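Long-range contact in N-terminal acetyltransferase B complex subunit MDM20 (Candida albicans, PDB 5K04), which probably serves as the non-catalytic subunit of the NatB complex, which transfers an acetyl group from acetyl-coenzyme A to protein N-termini: residues Lys417-Phe429 and Lys732-Val744. Numbering follows the deposited sequence.
Sequences KLYSQLNTNDLIF and KLEIKSSIEDCVV
S738 meets T424 and D426 at the middle of the contact, where T424 CA and I739 CA lie 5.1 Å apart, the shortest CA-CA distance between the two segments. With OG anti to the backbone N (chi1 172°), the serine directs its hydroxyl at carbon: OG is 3.0 Å from D426 CB and 3.2 Å from T424 CA. This buried oxygen has no polar partner in the model. One turn on, C742 presents SG alongside the loop, 3.5 Å from D426 N, while its CB lies against N423 O. T424, centre of an inverse gamma turn, sends CG2 against the I735 methyl CG2 at 3.7 Å and also touches I739 CG1. L427 works on two fronts: CB sits over the centre of one face of the Y419 ring, and CD1 lies 3.7 Å from E734 OE2. The extended E734 chain brings its carboxylate near Y419 OH, its plane turned 65° from the ring; K399 forms a long, weak ion pair with OE2. At the solvent side, D426 OD2 and D741 OD2 stand 4.3 Å apart; a water donates to both, weakly to D426, probably easing their repulsion. N423 is held from outside by T663 and Q711. The arrangement is a loop joining helices 409-419 and 429-434, in the family region of the TPR clan, packed across one side of the near-C-terminal helix 729-747 in a helical, strand-free chain.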
loop_
_atom_site.group_PDB
_atom_site.type_symbol
_atom_site.label_atom_id
_atom_site.label_comp_id
_atom_site.label_asym_id
_atom_site.label_seq_id
_atom_site.Cartn_x
_atom_site.Cartn_y
_atom_site.Cartn_z
ATOM N N LYS A 417 7.115 -12.423 12.303
ATOM C CA LYS A 417 8.081 -13.040 11.387
ATOM C C LYS A 417 8.641 -14.335 11.965
ATOM O O LYS A 417 8.752 -15.340 11.257
ATOM C CB LYS A 417 9.220 -12.062 11.064
ATOM C CG LYS A 417 8.757 -10.817 10.331
ATOM C CD LYS A 417 9.896 -9.838 9.994
ATOM C CE LYS A 417 11.019 -10.489 9.205
ATOM N NZ LYS A 417 12.010 -9.463 8.737
ATOM N N LEU A 418 9.010 -14.324 13.256
ATOM C CA LEU A 418 9.533 -15.532 13.895
ATOM C C LEU A 418 8.489 -16.645 13.899
ATOM O O LEU A 418 8.783 -17.779 13.509
ATOM C CB LEU A 418 9.988 -15.241 15.329
ATOM C CG LEU A 418 11.142 -14.264 15.620
ATOM C CD1 LEU A 418 11.760 -14.518 17.002
ATOM C CD2 LEU A 418 12.197 -14.318 14.585
ATOM N N TYR A 419 7.255 -16.327 14.335
ATOM C CA TYR A 419 6.170 -17.302 14.308
ATOM C C TYR A 419 5.941 -17.841 12.910
ATOM O O TYR A 419 5.486 -18.984 12.750
ATOM C CB TYR A 419 4.867 -16.687 14.810
ATOM C CG TYR A 419 4.690 -16.606 16.318
ATOM C CD1 TYR A 419 5.099 -17.639 17.160
ATOM C CD2 TYR A 419 4.076 -15.506 16.894
ATOM C CE1 TYR A 419 4.913 -17.556 18.549
ATOM C CE2 TYR A 419 3.907 -15.404 18.253
ATOM C CZ TYR A 419 4.324 -16.425 19.086
ATOM O OH TYR A 419 4.127 -16.296 20.440
ATOM N N SER A 420 6.226 -17.023 11.889
ATOM C CA SER A 420 6.030 -17.440 10.506
ATOM C C SER A 420 7.040 -18.491 10.083
ATOM O O SER A 420 6.877 -19.069 9.005
ATOM C CB SER A 420 6.125 -16.236 9.567
ATOM O OG SER A 420 7.477 -15.971 9.209
ATOM N N GLN A 421 8.080 -18.722 10.893
ATOM C CA GLN A 421 9.091 -19.751 10.661
ATOM C C GLN A 421 8.670 -21.121 11.181
ATOM O O GLN A 421 9.335 -22.119 10.880
ATOM C CB GLN A 421 10.413 -19.375 11.344
ATOM C CG GLN A 421 10.950 -18.009 10.987
ATOM C CD GLN A 421 11.103 -17.843 9.486
ATOM O OE1 GLN A 421 11.826 -18.592 8.838
ATOM N NE2 GLN A 421 10.389 -16.875 8.923
ATOM N N LEU A 422 7.622 -21.179 11.985
ATOM C CA LEU A 422 7.198 -22.379 12.682
ATOM C C LEU A 422 5.802 -22.768 12.208
ATOM O O LEU A 422 5.179 -22.069 11.398
ATOM C CB LEU A 422 7.204 -22.155 14.196
ATOM C CG LEU A 422 8.529 -21.694 14.798
ATOM C CD1 LEU A 422 8.341 -21.341 16.289
ATOM C CD2 LEU A 422 9.635 -22.746 14.600
ATOM N N ASN A 423 5.329 -23.911 12.717
ATOM C CA ASN A 423 3.972 -24.378 12.487
ATOM C C ASN A 423 2.992 -23.833 13.523
ATOM O O ASN A 423 1.886 -24.369 13.672
ATOM C CB ASN A 423 3.949 -25.907 12.455
ATOM C CG ASN A 423 4.777 -26.462 11.319
ATOM O OD1 ASN A 423 4.551 -26.145 10.142
ATOM N ND2 ASN A 423 5.753 -27.279 11.662
ATOM N N THR A 424 3.383 -22.767 14.227
ATOM C CA THR A 424 2.556 -22.077 15.213
ATOM C C THR A 424 1.626 -21.065 14.529
ATOM O O THR A 424 1.581 -19.879 14.862
ATOM C CB THR A 424 3.461 -21.387 16.224
ATOM O OG1 THR A 424 4.374 -20.530 15.522
ATOM C CG2 THR A 424 4.260 -22.403 16.998
ATOM N N ASN A 425 0.860 -21.558 13.552
ATOM C CA ASN A 425 0.094 -20.674 12.676
ATOM C C ASN A 425 -1.089 -20.033 13.394
ATOM O O ASN A 425 -1.656 -19.051 12.900
ATOM C CB ASN A 425 -0.350 -21.482 11.465
ATOM C CG ASN A 425 0.788 -22.319 10.883
ATOM O OD1 ASN A 425 1.920 -21.844 10.725
ATOM N ND2 ASN A 425 0.496 -23.580 10.601
ATOM N N ASP A 426 -1.389 -20.558 14.579
ATOM C CA ASP A 426 -2.452 -20.133 15.480
ATOM C C ASP A 426 -2.266 -18.699 15.985
ATOM O O ASP A 426 -3.244 -18.043 16.347
ATOM C CB ASP A 426 -2.418 -21.121 16.665
ATOM C CG ASP A 426 -3.740 -21.486 17.161
ATOM O OD1 ASP A 426 -4.536 -20.575 17.455
ATOM O OD2 ASP A 426 -3.988 -22.702 17.285
ATOM N N LEU A 427 -1.019 -18.213 16.047
ATOM C CA LEU A 427 -0.611 -17.178 16.993
ATOM C C LEU A 427 -0.285 -15.838 16.346
ATOM O O LEU A 427 0.110 -14.898 17.050
ATOM C CB LEU A 427 0.612 -17.654 17.792
ATOM C CG LEU A 427 0.502 -19.014 18.485
ATOM C CD1 LEU A 427 1.816 -19.364 19.189
ATOM C CD2 LEU A 427 -0.693 -19.050 19.462
ATOM N N ILE A 428 -0.429 -15.723 15.034
ATOM C CA ILE A 428 -0.062 -14.493 14.341
ATOM C C ILE A 428 -1.215 -13.486 14.326
ATOM O O ILE A 428 -1.023 -12.304 14.625
ATOM C CB ILE A 428 0.416 -14.859 12.921
ATOM C CG1 ILE A 428 1.688 -15.730 13.005
ATOM C CG2 ILE A 428 0.595 -13.624 12.078
ATOM C CD1 ILE A 428 2.243 -16.150 11.650
ATOM N N PHE A 429 -2.427 -13.945 13.997
ATOM C CA PHE A 429 -3.589 -13.058 13.921
ATOM C C PHE A 429 -3.820 -12.219 15.170
ATOM O O PHE A 429 -4.199 -11.043 15.025
ATOM C CB PHE A 429 -4.852 -13.887 13.616
ATOM C CG PHE A 429 -5.328 -13.747 12.204
ATOM C CD1 PHE A 429 -5.793 -12.527 11.732
ATOM C CD2 PHE A 429 -5.307 -14.834 11.338
ATOM C CE1 PHE A 429 -6.222 -12.391 10.411
ATOM C CE2 PHE A 429 -5.745 -14.716 10.020
ATOM C CZ PHE A 429 -6.204 -13.495 9.557
ATOM N N LYS A 732 6.923 -22.551 25.684
ATOM C CA LYS A 732 7.047 -23.917 25.180
ATOM C C LYS A 732 5.695 -24.604 25.142
ATOM O O LYS A 732 5.366 -25.286 24.166
ATOM C CB LYS A 732 8.030 -24.720 26.033
ATOM C CG LYS A 732 9.463 -24.675 25.520
ATOM C CD LYS A 732 10.439 -25.243 26.544
ATOM C CE LYS A 732 9.962 -26.582 27.089
ATOM N NZ LYS A 732 10.913 -27.154 28.105
ATOM N N LEU A 733 4.884 -24.407 26.187
ATOM C CA LEU A 733 3.579 -25.053 26.229
ATOM C C LEU A 733 2.639 -24.470 25.181
ATOM O O LEU A 733 1.927 -25.213 24.497
ATOM C CB LEU A 733 2.988 -24.922 27.626
ATOM C CG LEU A 733 1.816 -25.850 27.931
ATOM C CD1 LEU A 733 1.990 -27.213 27.239
ATOM C CD2 LEU A 733 1.695 -26.021 29.432
ATOM N N GLU A 734 2.624 -23.143 25.044
ATOM C CA GLU A 734 1.780 -22.495 24.043
ATOM C C GLU A 734 2.199 -22.898 22.625
ATOM O O GLU A 734 1.351 -23.140 21.756
ATOM C CB GLU A 734 1.847 -20.975 24.241
ATOM C CG GLU A 734 1.324 -20.143 23.063
ATOM C CD GLU A 734 1.744 -18.672 23.134
ATOM O OE1 GLU A 734 0.989 -17.871 23.727
ATOM O OE2 GLU A 734 2.835 -18.325 22.605
ATOM N N ILE A 735 3.506 -23.010 22.390
ATOM C CA ILE A 735 3.998 -23.371 21.067
ATOM C C ILE A 735 3.697 -24.833 20.758
ATOM O O ILE A 735 3.300 -25.169 19.634
ATOM C CB ILE A 735 5.499 -23.044 20.969
ATOM C CG1 ILE A 735 5.655 -21.519 20.870
ATOM C CG2 ILE A 735 6.156 -23.785 19.805
ATOM C CD1 ILE A 735 7.056 -21.043 20.549
ATOM N N LYS A 736 3.851 -25.722 21.757
ATOM C CA LYS A 736 3.518 -27.129 21.552
ATOM C C LYS A 736 2.027 -27.319 21.308
ATOM O O LYS A 736 1.634 -28.104 20.436
ATOM C CB LYS A 736 3.975 -27.981 22.740
ATOM C CG LYS A 736 5.499 -28.056 22.884
ATOM C CD LYS A 736 5.964 -29.250 23.681
ATOM C CE LYS A 736 5.482 -29.237 25.111
ATOM N NZ LYS A 736 5.906 -30.510 25.800
ATOM N N SER A 737 1.180 -26.611 22.065
ATOM C CA SER A 737 -0.261 -26.725 21.854
ATOM C C SER A 737 -0.663 -26.186 20.485
ATOM O O SER A 737 -1.548 -26.744 19.824
ATOM C CB SER A 737 -1.023 -25.985 22.958
ATOM O OG SER A 737 -0.853 -26.618 24.214
ATOM N N SER A 738 -0.031 -25.091 20.053
ATOM C CA SER A 738 -0.367 -24.490 18.762
ATOM C C SER A 738 0.049 -25.394 17.613
ATOM O O SER A 738 -0.682 -25.535 16.628
ATOM C CB SER A 738 0.302 -23.119 18.618
ATOM O OG SER A 738 0.134 -22.607 17.308
ATOM N N ILE A 739 1.242 -25.983 17.705
ATOM C CA ILE A 739 1.678 -26.933 16.686
ATOM C C ILE A 739 0.687 -28.082 16.598
ATOM O O ILE A 739 0.264 -28.480 15.508
ATOM C CB ILE A 739 3.103 -27.434 16.991
ATOM C CG1 ILE A 739 4.127 -26.342 16.686
ATOM C CG2 ILE A 739 3.412 -28.709 16.219
ATOM C CD1 ILE A 739 5.481 -26.623 17.313
ATOM N N GLU A 740 0.274 -28.601 17.755
ATOM C CA GLU A 740 -0.656 -29.724 17.797
ATOM C C GLU A 740 -1.981 -29.362 17.138
ATOM O O GLU A 740 -2.408 -30.005 16.175
ATOM C CB GLU A 740 -0.874 -30.158 19.252
ATOM C CG GLU A 740 -1.919 -31.277 19.418
ATOM C CD GLU A 740 -1.780 -32.049 20.729
ATOM O OE1 GLU A 740 -0.894 -31.727 21.541
ATOM O OE2 GLU A 740 -2.563 -32.984 20.939
ATOM N N ASP A 741 -2.639 -28.317 17.650
ATOM C CA ASP A 741 -3.934 -27.906 17.118
ATOM C C ASP A 741 -3.872 -27.660 15.608
ATOM O O ASP A 741 -4.745 -28.117 14.859
ATOM C CB ASP A 741 -4.416 -26.654 17.856
ATOM C CG ASP A 741 -4.654 -26.900 19.341
ATOM O OD1 ASP A 741 -4.981 -28.044 19.719
ATOM O OD2 ASP A 741 -4.521 -25.946 20.131
ATOM N N CYS A 742 -2.839 -26.957 15.136
ATOM C CA CYS A 742 -2.817 -26.611 13.716
ATOM C C CYS A 742 -2.518 -27.842 12.853
ATOM O O CYS A 742 -3.147 -28.041 11.810
ATOM C CB CYS A 742 -1.825 -25.463 13.462
ATOM S SG CYS A 742 -2.227 -23.902 14.243
ATOM N N VAL A 743 -1.614 -28.716 13.304
ATOM C CA VAL A 743 -1.257 -29.898 12.516
ATOM C C VAL A 743 -2.384 -30.929 12.514
ATOM O O VAL A 743 -2.672 -31.538 11.481
ATOM C CB VAL A 743 0.056 -30.516 13.034
ATOM C CG1 VAL A 743 0.272 -31.892 12.414
ATOM C CG2 VAL A 743 1.229 -29.616 12.711
ATOM N N VAL A 744 -3.028 -31.150 13.668
ATOM C CA VAL A 744 -4.086 -32.160 13.771
ATOM C C VAL A 744 -5.305 -31.755 12.948
ATOM O O VAL A 744 -5.959 -32.599 12.318
ATOM C CB VAL A 744 -4.448 -32.398 15.252
ATOM C CG1 VAL A 744 -5.792 -33.142 15.396
ATOM C CG2 VAL A 744 -3.333 -33.174 15.939
HETATM O O HOH W 1 -3.210 -23.057 20.135
#